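Local coordinates for protein sarcosine oxidase (Pyrococcus horikoshii, PDB 1Y56) that probably serves as the FAD-binding catalytic beta subunit of an L-proline dehydrogenase complex, oxidising L-proline and passing electrons on through flavins, at residues L88-D93 with P240-F245; L128-E133 with I291-K296. All blocks are in the same frame, centred on the assembly; numbering follows the deposited sequence.

Contact 1: residues L88-D93 with P240-F245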
loop_
_atom_site.group_PDB
_atom_site.type_symbol
_atom_site.label_atom_id
_atom_site.label_comp_id
_atom_site.label_asym_id
_atom_site.label_seq_id
_atom_site.Cartn_x
_atom_site.Cartn_y
_atom_site.Cartn_z
ATOM N N LEU B 88 -45.050 -20.272 37.604
ATOM C CA LEU B 88 -46.462 -20.214 37.288
ATOM C C LEU B 88 -46.699 -20.649 35.845
ATOM O O LEU B 88 -46.390 -19.912 34.912
ATOM C CB LEU B 88 -46.927 -18.782 37.490
ATOM C CG LEU B 88 -48.408 -18.504 37.585
ATOM C CD1 LEU B 88 -48.964 -19.093 38.880
ATOM C CD2 LEU B 88 -48.597 -17.005 37.541
ATOM N N PHE B 89 -47.223 -21.855 35.659
ATOM C CA PHE B 89 -47.545 -22.345 34.325
ATOM C C PHE B 89 -48.980 -21.972 33.980
ATOM O O PHE B 89 -49.910 -22.503 34.583
ATOM C CB PHE B 89 -47.403 -23.860 34.279
ATOM C CG PHE B 89 -45.978 -24.350 34.265
ATOM C CD1 PHE B 89 -45.346 -24.660 33.063
ATOM C CD2 PHE B 89 -45.277 -24.548 35.459
ATOM C CE1 PHE B 89 -44.038 -25.139 33.054
ATOM C CE2 PHE B 89 -43.970 -25.026 35.449
ATOM C CZ PHE B 89 -43.352 -25.321 34.256
ATOM N N LEU B 90 -49.176 -21.066 33.027
ATOM C CA LEU B 90 -50.541 -20.703 32.626
ATOM C C LEU B 90 -51.167 -21.744 31.703
ATOM O O LEU B 90 -50.553 -22.150 30.728
ATOM C CB LEU B 90 -50.574 -19.344 31.929
ATOM C CG LEU B 90 -49.944 -18.139 32.617
ATOM C CD1 LEU B 90 -49.875 -16.979 31.642
ATOM C CD2 LEU B 90 -50.720 -17.788 33.876
ATOM N N LEU B 91 -52.396 -22.153 32.006
ATOM C CA LEU B 91 -53.127 -23.137 31.202
ATOM C C LEU B 91 -54.363 -22.517 30.546
ATOM O O LEU B 91 -55.016 -21.649 31.122
ATOM C CB LEU B 91 -53.540 -24.320 32.075
ATOM C CG LEU B 91 -52.554 -25.373 32.596
ATOM C CD1 LEU B 91 -51.073 -25.030 32.479
ATOM C CD2 LEU B 91 -52.902 -25.676 34.041
ATOM N N TYR B 92 -54.690 -22.983 29.343
ATOM C CA TYR B 92 -55.769 -22.374 28.544
ATOM C C TYR B 92 -56.848 -23.320 28.047
ATOM O O TYR B 92 -57.880 -22.850 27.582
ATOM C CB TYR B 92 -55.200 -21.636 27.337
ATOM C CG TYR B 92 -54.112 -20.672 27.682
ATOM C CD1 TYR B 92 -54.389 -19.323 27.849
ATOM C CD2 TYR B 92 -52.797 -21.107 27.845
ATOM C CE1 TYR B 92 -53.382 -18.423 28.162
ATOM C CE2 TYR B 92 -51.790 -20.220 28.158
ATOM C CZ TYR B 92 -52.087 -18.880 28.310
ATOM O OH TYR B 92 -51.091 -17.997 28.622
ATOM N N ASP B 93 -56.612 -24.629 28.113
ATOM C CA ASP B 93 -57.623 -25.606 27.687
ATOM C C ASP B 93 -57.574 -26.951 28.426
ATOM O O ASP B 93 -56.613 -27.254 29.145
ATOM C CB ASP B 93 -57.619 -25.797 26.161
ATOM C CG ASP B 93 -56.242 -26.122 25.608
ATOM O OD1 ASP B 93 -55.767 -25.380 24.713
ATOM O OD2 ASP B 93 -55.630 -27.115 26.067
ATOM N N PRO B 240 -42.847 -14.386 40.258
ATOM C CA PRO B 240 -42.510 -15.742 39.840
ATOM C C PRO B 240 -42.068 -15.771 38.378
ATOM O O PRO B 240 -42.250 -14.782 37.641
ATOM C CB PRO B 240 -43.837 -16.480 39.978
ATOM C CG PRO B 240 -44.869 -15.428 39.718
ATOM C CD PRO B 240 -44.304 -14.141 40.237
ATOM N N MET B 241 -41.476 -16.889 37.970
ATOM C CA MET B 241 -41.276 -17.177 36.564
ATOM C C MET B 241 -42.653 -17.536 35.992
ATOM O O MET B 241 -43.289 -18.474 36.455
ATOM C CB MET B 241 -40.326 -18.354 36.441
ATOM C CG MET B 241 -39.803 -18.610 35.055
ATOM S SD MET B 241 -38.443 -17.518 34.611
ATOM C CE MET B 241 -39.251 -16.600 33.333
ATOM N N VAL B 242 -43.150 -16.769 35.031
ATOM C CA VAL B 242 -44.411 -17.141 34.387
ATOM C C VAL B 242 -44.149 -17.834 33.043
ATOM O O VAL B 242 -43.397 -17.323 32.200
ATOM C CB VAL B 242 -45.487 -15.985 34.347
ATOM C CG1 VAL B 242 -44.905 -14.661 34.748
ATOM C CG2 VAL B 242 -46.173 -15.897 33.012
ATOM N N ILE B 243 -44.749 -19.015 32.881
ATOM C CA ILE B 243 -44.619 -19.805 31.664
ATOM C C ILE B 243 -45.942 -19.837 30.938
ATOM O O ILE B 243 -46.993 -20.036 31.557
ATOM C CB ILE B 243 -44.186 -21.265 31.965
ATOM C CG1 ILE B 243 -42.984 -21.307 32.918
ATOM C CG2 ILE B 243 -43.916 -22.050 30.662
ATOM C CD1 ILE B 243 -41.703 -20.681 32.385
ATOM N N SER B 244 -45.887 -19.640 29.624
ATOM C CA SER B 244 -47.046 -19.855 28.766
ATOM C C SER B 244 -46.683 -20.760 27.585
ATOM O O SER B 244 -46.079 -20.304 26.609
ATOM C CB SER B 244 -47.613 -18.526 28.281
ATOM O OG SER B 244 -48.743 -18.741 27.466
ATOM N N PHE B 245 -47.026 -22.044 27.689
ATOM C CA PHE B 245 -46.801 -22.976 26.595
ATOM C C PHE B 245 -47.601 -22.536 25.372
ATOM O O PHE B 245 -47.061 -22.484 24.267
ATOM C CB PHE B 245 -47.180 -24.406 26.974
ATOM C CG PHE B 245 -46.085 -25.177 27.666
ATOM C CD1 PHE B 245 -46.393 -26.111 28.647
ATOM C CD2 PHE B 245 -44.745 -24.982 27.337
ATOM C CE1 PHE B 245 -45.380 -26.842 29.291
ATOM C CE2 PHE B 245 -43.720 -25.711 27.987
ATOM C CZ PHE B 245 -44.048 -26.641 28.959
#
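L88 and F89 pair with V242 and I243 as neighbouring parallel strands, a worked example of how a sheet can join chain segments nearly 150 residues apart. Three backbone bonds zip the strands together. L88 N donates to M241 O, L88 O accepts from I243 N at 2.8 Å in an almost straight bond (176° at the hydrogen), and I243 O accepts from L90 N. A longer CA-H...O contact, V242 CA to L88 O at 3.4 Å, adds to the grip on that one carbonyl.

Apolar contacts divide between the two faces of the sheet. On one, F89 and I243 run side by side and point the same way. With I243 CG1 anti to its carbonyl carbon (chi1 -49°), that methylene lies over the phenylalanine face, offset toward the rim and 4.1 Å from the ring centroid, a CH-pi contact. F245 CE1 approaches F89 CE1 at 4.3 Å. On the face of L88 and V242, L90 CD1 meets V242 CG2 at 4.1 Å.

A polar pair closes the far end: Y92 OH and S244 OG share a hydrogen bond of 2.7 Å. S244 OG stands anti to its own backbone N (chi1 -179°) and is also bonded to the backbone N of Y247, so the hydroxyl has two partners.

Within the mixed sheet, strand 136-140 flanks strand 87-91 and strand 250-253 flanks strand 241-244, while F100 of helix 94-109 packs against F89, L91 and F245.

Contact 2: residues L128-E133 with I291-K296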
loop_
_atom_site.group_PDB
_atom_site.type_symbol
_atom_site.label_atom_id
_atom_site.label_comp_id
_atom_site.label_asym_id
_atom_site.label_seq_id
_atom_site.Cartn_x
_atom_site.Cartn_y
_atom_site.Cartn_z
ATOM N N LEU B 128 -50.599 -8.033 37.097
ATOM C CA LEU B 128 -50.669 -7.542 35.695
ATOM C C LEU B 128 -50.957 -8.604 34.625
ATOM O O LEU B 128 -51.074 -8.282 33.434
ATOM C CB LEU B 128 -49.399 -6.785 35.311
ATOM C CG LEU B 128 -49.149 -5.421 35.942
ATOM C CD1 LEU B 128 -47.849 -4.864 35.429
ATOM C CD2 LEU B 128 -50.278 -4.498 35.610
ATOM N N LEU B 129 -51.052 -9.861 35.057
ATOM C CA LEU B 129 -51.443 -10.969 34.201
ATOM C C LEU B 129 -52.798 -10.721 33.549
ATOM O O LEU B 129 -53.756 -10.368 34.242
ATOM C CB LEU B 129 -51.548 -12.213 35.059
ATOM C CG LEU B 129 -50.922 -13.497 34.551
ATOM C CD1 LEU B 129 -49.564 -13.224 33.942
ATOM C CD2 LEU B 129 -50.802 -14.448 35.731
ATOM N N ASP B 130 -52.886 -10.882 32.227
ATOM C CA ASP B 130 -54.194 -10.870 31.563
ATOM C C ASP B 130 -54.834 -12.224 31.770
ATOM O O ASP B 130 -54.291 -13.247 31.338
ATOM C CB ASP B 130 -54.090 -10.572 30.071
ATOM C CG ASP B 130 -55.449 -10.617 29.359
ATOM O OD1 ASP B 130 -55.477 -10.399 28.129
ATOM O OD2 ASP B 130 -56.488 -10.869 30.010
ATOM N N ILE B 131 -55.992 -12.233 32.422
ATOM C CA ILE B 131 -56.549 -13.490 32.895
ATOM C C ILE B 131 -57.644 -14.035 31.985
ATOM O O ILE B 131 -58.112 -15.151 32.166
ATOM C CB ILE B 131 -56.917 -13.396 34.425
ATOM C CG1 ILE B 131 -56.253 -14.541 35.165
ATOM C CG2 ILE B 131 -58.429 -13.283 34.720
ATOM C CD1 ILE B 131 -54.767 -14.642 34.863
ATOM N N SER B 132 -57.976 -13.261 30.959
ATOM C CA SER B 132 -59.170 -13.493 30.149
ATOM C C SER B 132 -59.288 -14.844 29.478
ATOM O O SER B 132 -60.401 -15.313 29.286
ATOM C CB SER B 132 -59.406 -12.361 29.134
ATOM O OG SER B 132 -58.237 -12.059 28.409
ATOM N N GLU B 133 -58.185 -15.478 29.107
ATOM C CA GLU B 133 -58.317 -16.808 28.494
ATOM C C GLU B 133 -57.566 -17.930 29.209
ATOM O O GLU B 133 -57.499 -19.054 28.709
ATOM C CB GLU B 133 -57.997 -16.777 27.001
ATOM C CG GLU B 133 -56.680 -16.124 26.640
ATOM C CD GLU B 133 -56.535 -15.877 25.136
ATOM O OE1 GLU B 133 -55.882 -14.865 24.769
ATOM O OE2 GLU B 133 -57.064 -16.689 24.323
ATOM N N ILE B 291 -49.463 -12.177 27.045
ATOM C CA ILE B 291 -49.505 -12.757 28.394
ATOM C C ILE B 291 -49.612 -11.672 29.484
ATOM O O ILE B 291 -50.455 -11.785 30.372
ATOM C CB ILE B 291 -48.432 -13.919 28.674
ATOM C CG1 ILE B 291 -47.437 -13.533 29.739
ATOM C CG2 ILE B 291 -47.736 -14.461 27.431
ATOM C CD1 ILE B 291 -47.929 -13.916 31.077
ATOM N N ILE B 292 -48.778 -10.635 29.425
ATOM C CA ILE B 292 -49.017 -9.458 30.257
ATOM C C ILE B 292 -48.986 -8.210 29.365
ATOM O O ILE B 292 -47.925 -7.789 28.932
ATOM C CB ILE B 292 -48.114 -9.357 31.584
ATOM C CG1 ILE B 292 -47.112 -8.222 31.540
ATOM C CG2 ILE B 292 -47.383 -10.641 31.970
ATOM C CD1 ILE B 292 -47.647 -6.927 32.108
ATOM N N PRO B 293 -50.171 -7.660 29.029
ATOM C CA PRO B 293 -50.411 -6.471 28.199
ATOM C C PRO B 293 -49.674 -5.177 28.556
ATOM O O PRO B 293 -49.414 -4.372 27.656
ATOM C CB PRO B 293 -51.917 -6.251 28.347
ATOM C CG PRO B 293 -52.438 -7.601 28.510
ATOM C CD PRO B 293 -51.452 -8.268 29.427
ATOM N N ALA B 294 -49.362 -4.957 29.834
ATOM C CA ALA B 294 -48.637 -3.748 30.244
ATOM C C ALA B 294 -47.265 -3.638 29.570
ATOM O O ALA B 294 -46.811 -2.536 29.240
ATOM C CB ALA B 294 -48.502 -3.688 31.765
ATOM N N LEU B 295 -46.625 -4.788 29.357
ATOM C CA LEU B 295 -45.362 -4.876 28.609
ATOM C C LEU B 295 -45.342 -4.078 27.299
ATOM O O LEU B 295 -44.279 -3.651 26.859
ATOM C CB LEU B 295 -44.985 -6.339 28.355
ATOM C CG LEU B 295 -44.084 -7.125 29.331
ATOM C CD1 LEU B 295 -44.091 -6.640 30.779
ATOM C CD2 LEU B 295 -44.397 -8.622 29.283
ATOM N N LYS B 296 -46.507 -3.857 26.691
ATOM C CA LYS B 296 -46.612 -2.991 25.504
ATOM C C LYS B 296 -45.981 -1.596 25.653
ATOM O O LYS B 296 -45.387 -1.081 24.706
ATOM C CB LYS B 296 -48.069 -2.838 25.071
ATOM C CG LYS B 296 -48.634 -4.075 24.443
ATOM C CD LYS B 296 -49.999 -3.832 23.911
ATOM C CE LYS B 296 -50.613 -5.139 23.481
ATOM N NZ LYS B 296 -51.958 -4.928 22.872
HETATM O O HOH W 1 -51.571 -13.967 30.627
#
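The D130 carboxylate is the flat group here, with the P293 ring packed on one side of its plane and, on the opposite face, the two donors of an Asx turn. OD2 accepts from S132 N at 3.0 Å, from above the carboxylate plane, and from S132 OG on the syn side. From the other face P293 CG approaches OD1, at 4.1 Å. D130 CG is anti to the backbone N (chi1 178°), and the side chain crosses P293 at about a right angle, with D130 CB 3.6 Å from P293 CD. An alanine here would probably leave S132 N and S132 OG without their shared acceptor and free the turn to shift.

The principle illustrated is two loops docking by a few apolar contacts and one backbone bond. L128 crosses I292 obliquely, its CB meeting I292 CD1, while its CD1 reaches A294 CB in the 3-10 segment that begins at P293. L129 CD1 touches I292 CG2. E95 of the neighbouring PH1363 chain packs on L128 and A294. I291 O, just where helix 278-291 ends, accepts from D130 N at 3.2 Å.

Contacts 1 and 2 lie with their centres 12 Å apart, and their segments alternate along the chain, so 128-133 and 291-296 each follow one strand of the sheet pair. They meet through apolar side chains: L90 CD1 is 3.7 Å from I291 CD1, and L90 CD2 is 3.8 Å from L129 CD2. The L88, L90 and V242 face of contact 1 is thus continued by L129 and I291 of contact 2. The first contact lies nearer the flavins, with the M241 side chain about 6 Å from FAD and about 10 Å from FMN, whereas the second borders the PH1363 chain.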